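Local coordinates for phenylalanyl-tRNA synthetase beta chain (Pyrococcus horikoshii, PDB 2CXI) that forms part of the phenylalanyl-tRNA synthetase that charges tRNA(Phe) with phenylalanine, this N-terminal fragment carrying the amino acid-editing domain, at the interface of chains A and B. Coordinates in Å, arbitrary orientation; residue numbers count along the deposited sequence, not the author numbering. Chains: chain A/B, Phenylalanyl-tRNA synthetase beta chain.

Contact 1: the interface of chains A and B. Residues chain A 135-136, 138; chain B 34-37, 50.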
# COMPACT_ATOMS: atom_id res chain seq x y z
N ARG A 135 9.19 19.18 2.48
CA ARG A 135 9.92 17.92 2.22
C ARG A 135 10.83 18.11 0.99
O ARG A 135 10.65 17.47 -0.01
CB ARG A 135 8.89 16.81 1.93
CG ARG A 135 9.29 15.40 2.39
CD ARG A 135 8.61 14.94 3.70
NE ARG A 135 9.45 14.94 4.90
CZ ARG A 135 10.27 13.95 5.29
NH1 ARG A 135 10.96 14.04 6.41
NH2 ARG A 135 10.43 12.87 4.55
N ARG A 136 11.76 19.06 1.07
CA ARG A 136 12.67 19.37 -0.03
C ARG A 136 11.92 19.59 -1.34
O ARG A 136 12.20 18.93 -2.36
CB ARG A 136 13.77 18.29 -0.15
CG ARG A 136 14.50 18.04 1.18
CD ARG A 136 15.60 16.97 1.12
NE ARG A 136 15.02 15.61 1.17
CZ ARG A 136 14.90 14.80 0.13
NH1 ARG A 136 15.34 15.19 -1.06
NH2 ARG A 136 14.37 13.60 0.28
N ARG A 138 9.18 18.61 -2.66
CA ARG A 138 8.24 17.68 -3.29
C ARG A 138 6.79 18.05 -2.94
O ARG A 138 5.93 18.12 -3.81
CB ARG A 138 8.51 16.22 -2.92
CG ARG A 138 7.93 15.30 -3.99
CD ARG A 138 7.98 13.77 -3.70
NE ARG A 138 6.66 13.43 -3.22
CZ ARG A 138 6.33 13.49 -1.95
NH1 ARG A 138 5.09 13.25 -1.66
NH2 ARG A 138 7.23 13.78 -0.97
N GLU B 34 6.53 9.41 7.02
CA GLU B 34 6.43 10.48 6.04
C GLU B 34 7.01 10.00 4.71
O GLU B 34 7.94 9.17 4.68
CB GLU B 34 7.21 11.74 6.48
CG GLU B 34 6.81 12.35 7.81
CD GLU B 34 5.38 12.87 7.84
OE1 GLU B 34 5.14 13.89 8.51
OE2 GLU B 34 4.48 12.24 7.22
N LEU B 35 6.51 10.57 3.61
CA LEU B 35 7.01 10.22 2.29
C LEU B 35 8.20 11.09 2.01
O LEU B 35 8.03 12.28 1.67
CB LEU B 35 5.96 10.50 1.24
CG LEU B 35 5.69 9.45 0.19
CD1 LEU B 35 4.79 10.03 -0.90
CD2 LEU B 35 6.95 8.78 -0.36
N ASP B 36 9.39 10.53 2.14
CA ASP B 36 10.58 11.35 2.12
C ASP B 36 10.96 11.66 0.70
O ASP B 36 11.44 12.77 0.40
CB ASP B 36 11.76 10.67 2.85
CG ASP B 36 12.94 11.61 3.02
OD1 ASP B 36 12.81 12.63 3.73
OD2 ASP B 36 14.03 11.44 2.47
N ASP B 37 10.76 10.67 -0.18
CA ASP B 37 11.06 10.82 -1.59
C ASP B 37 10.25 9.85 -2.45
O ASP B 37 9.75 8.82 -1.95
CB ASP B 37 12.57 10.62 -1.83
CG ASP B 37 13.06 11.32 -3.07
OD1 ASP B 37 12.28 12.07 -3.72
OD2 ASP B 37 14.23 11.13 -3.50
N ASP B 50 10.11 7.73 5.84
CA ASP B 50 10.83 8.15 7.03
C ASP B 50 9.97 7.82 8.26
O ASP B 50 8.92 8.42 8.46
CB ASP B 50 11.16 9.65 6.94
CG ASP B 50 11.90 10.19 8.19
OD1 ASP B 50 12.31 9.41 9.06
OD2 ASP B 50 12.09 11.41 8.37
O HOH W 1 10.49 14.49 -1.09
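A:Arg135 and A:Arg136 close on B:Asp36 from two directions, an example of neighbouring arginines sharing one carboxylate. The arginines belong to the loop after helix 116-133, within the B3/4 family region of this phenylalanyl-tRNA synthetase beta subunit; their partners lie on strands 33-41 and 44-51 of the other copy. Because the enzyme works as an alpha2beta2 tetramer and this is a beta fragment alone, the interface may be one of crystal packing.

Salt bridges make up the charged part. The two carboxylate oxygens of B:Asp36 are divided between two arginines: OD1 faces A:Arg135 NH2, and OD2 accepts a hydrogen bond from A:Arg136 NH2 at 3.1 Å. The first is a very short ion pair whose geometry, as built, does not suit a hydrogen bond; the guanidinium is turned 68° from the carboxylate, and the details of this approach are doubtful. In the second, the donor comes from above the carboxylate plane. With its CG anti to the backbone N (chi1 -171°), B:Asp36 holds the carboxylate out towards both arginines. The other terminal nitrogen of A:Arg135, NH1, reaches B:Asp50 OD2 in a weak bond of 3.5 Å. Bends at chi2 and chi3 carry this guanidinium between the two acids.

Packing contacts flank these charges. B:Glu34 CB covers one face of the A:Arg135 guanidinium, 3.9 Å above its centre, while B:Leu35 O lies at its edge. A:Arg138 crosses B:Leu35 at about a right angle, its CZ 3.9 Å from the methyl CD1.

Backbone polar groups are joined through water. Water 1 lies 2.5 Å from B:Asp36 O and 3.2 Å from A:Arg135 O, linking two carbonyls that cannot bond each other directly. A:Arg138 NH2 adds a weak link to the same water, which sits at the edge of that guanidinium.

Contact 2: the interface of chains A and B. Residues chain A 289, 293; chain B 292-293.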
# COMPACT_ATOMS: atom_id res chain seq x y z
N TYR A 289 -10.76 20.79 31.19
CA TYR A 289 -9.64 20.02 30.59
C TYR A 289 -8.27 20.71 30.82
O TYR A 289 -7.32 20.07 31.25
CB TYR A 289 -9.87 19.82 29.08
CG TYR A 289 -8.73 19.08 28.40
CD1 TYR A 289 -7.66 19.79 27.82
CD2 TYR A 289 -8.70 17.69 28.37
CE1 TYR A 289 -6.61 19.12 27.20
CE2 TYR A 289 -7.64 17.00 27.74
CZ TYR A 289 -6.62 17.73 27.15
OH TYR A 289 -5.57 17.07 26.55
N LEU A 293 -5.37 18.81 33.21
CA LEU A 293 -4.10 18.36 32.62
C LEU A 293 -2.93 19.28 33.00
O LEU A 293 -1.81 18.79 33.15
CB LEU A 293 -4.25 18.28 31.10
CG LEU A 293 -4.79 17.04 30.40
CD1 LEU A 293 -3.73 16.01 30.26
CD2 LEU A 293 -6.05 16.43 31.04
N LYS B 292 -10.78 11.32 29.72
CA LYS B 292 -10.34 12.50 30.46
C LYS B 292 -9.08 13.09 29.84
O LYS B 292 -9.03 14.30 29.56
CB LYS B 292 -10.07 12.17 31.94
CG LYS B 292 -9.81 13.42 32.87
CD LYS B 292 -11.07 14.34 33.01
CE LYS B 292 -12.12 13.76 33.97
NZ LYS B 292 -13.50 14.35 33.72
N LEU B 293 -8.07 12.25 29.61
CA LEU B 293 -6.83 12.75 29.05
C LEU B 293 -6.91 13.13 27.57
O LEU B 293 -6.18 14.01 27.12
CB LEU B 293 -5.70 11.76 29.27
CG LEU B 293 -5.08 11.45 30.65
CD1 LEU B 293 -3.81 12.27 30.80
CD2 LEU B 293 -6.03 11.56 31.88
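Helix 287-294 of chain A meets the same helix of chain B, A:Tyr289 and A:Leu293 facing the C-terminal end of the partner, where B:Lys292 and B:Leu293 lie. It exemplifies how identical segments can meet without using identical groups: a leucine is common to both sides, but A:Tyr289 and the methyl CD2 of A:Leu293 also meet main-chain carbonyls, the ring those of B:Lys292 and B:Leu293 and the methyl that of B:Lys292.

A polar link is the hydrogen bond from the phenol hydroxyl, A:Tyr289 OH, to B:Leu293 O, 3.2 Å long. The donor approaches the carbonyl at a C=O...donor angle of 150°, tilted 29° from the carbonyl plane. An acceptor in the last turn of a helix is well suited to this role, since carbonyls there commonly lack the usual partner further along the helix. The tyrosine has CG anti to its own backbone N (chi1 178°), which extends the ring across to the partner chain. The carbonyl carbon of B:Leu293 lies in the ring plane at its edge, and B:Lys292 O comes within 3.5 Å of CE2 on the same ring. Lysine thus contributes through its main chain here.

An apolar contact joins the two leucines. Their side chains pass at a slant, each offering the methyl CD1, and these methyls are 3.8 Å apart. Each leucine has 42 Å² of surface hidden by the other chain. Within chain A, A:Leu293 CG lies 3.7 Å above one face of the A:Tyr289 ring, offset toward its rim. This packing, one helical turn along, should limit swinging of the ring and so steady the hydroxyl.

In each copy the helix follows strand 281-286 and precedes helix 300-308, within the B5 region towards the C-terminal end of the fragment.

Contact 1 and contact 2 belong to one interface between chains A and B, their C-alpha centres about 34 Å apart, and they have no residue in common. Contact 1 sets the B3/4 region of chain A against strands 33-41 and 44-51 of chain B; contact 2 brings the same helix, 287-294, from both B5 regions together. Different elements therefore pair in contact 1 and like elements in contact 2, in keeping with an interface that is not an exact two-fold. Spaced supports of this kind may limit rocking of the copies, although the association may belong only to the crystal.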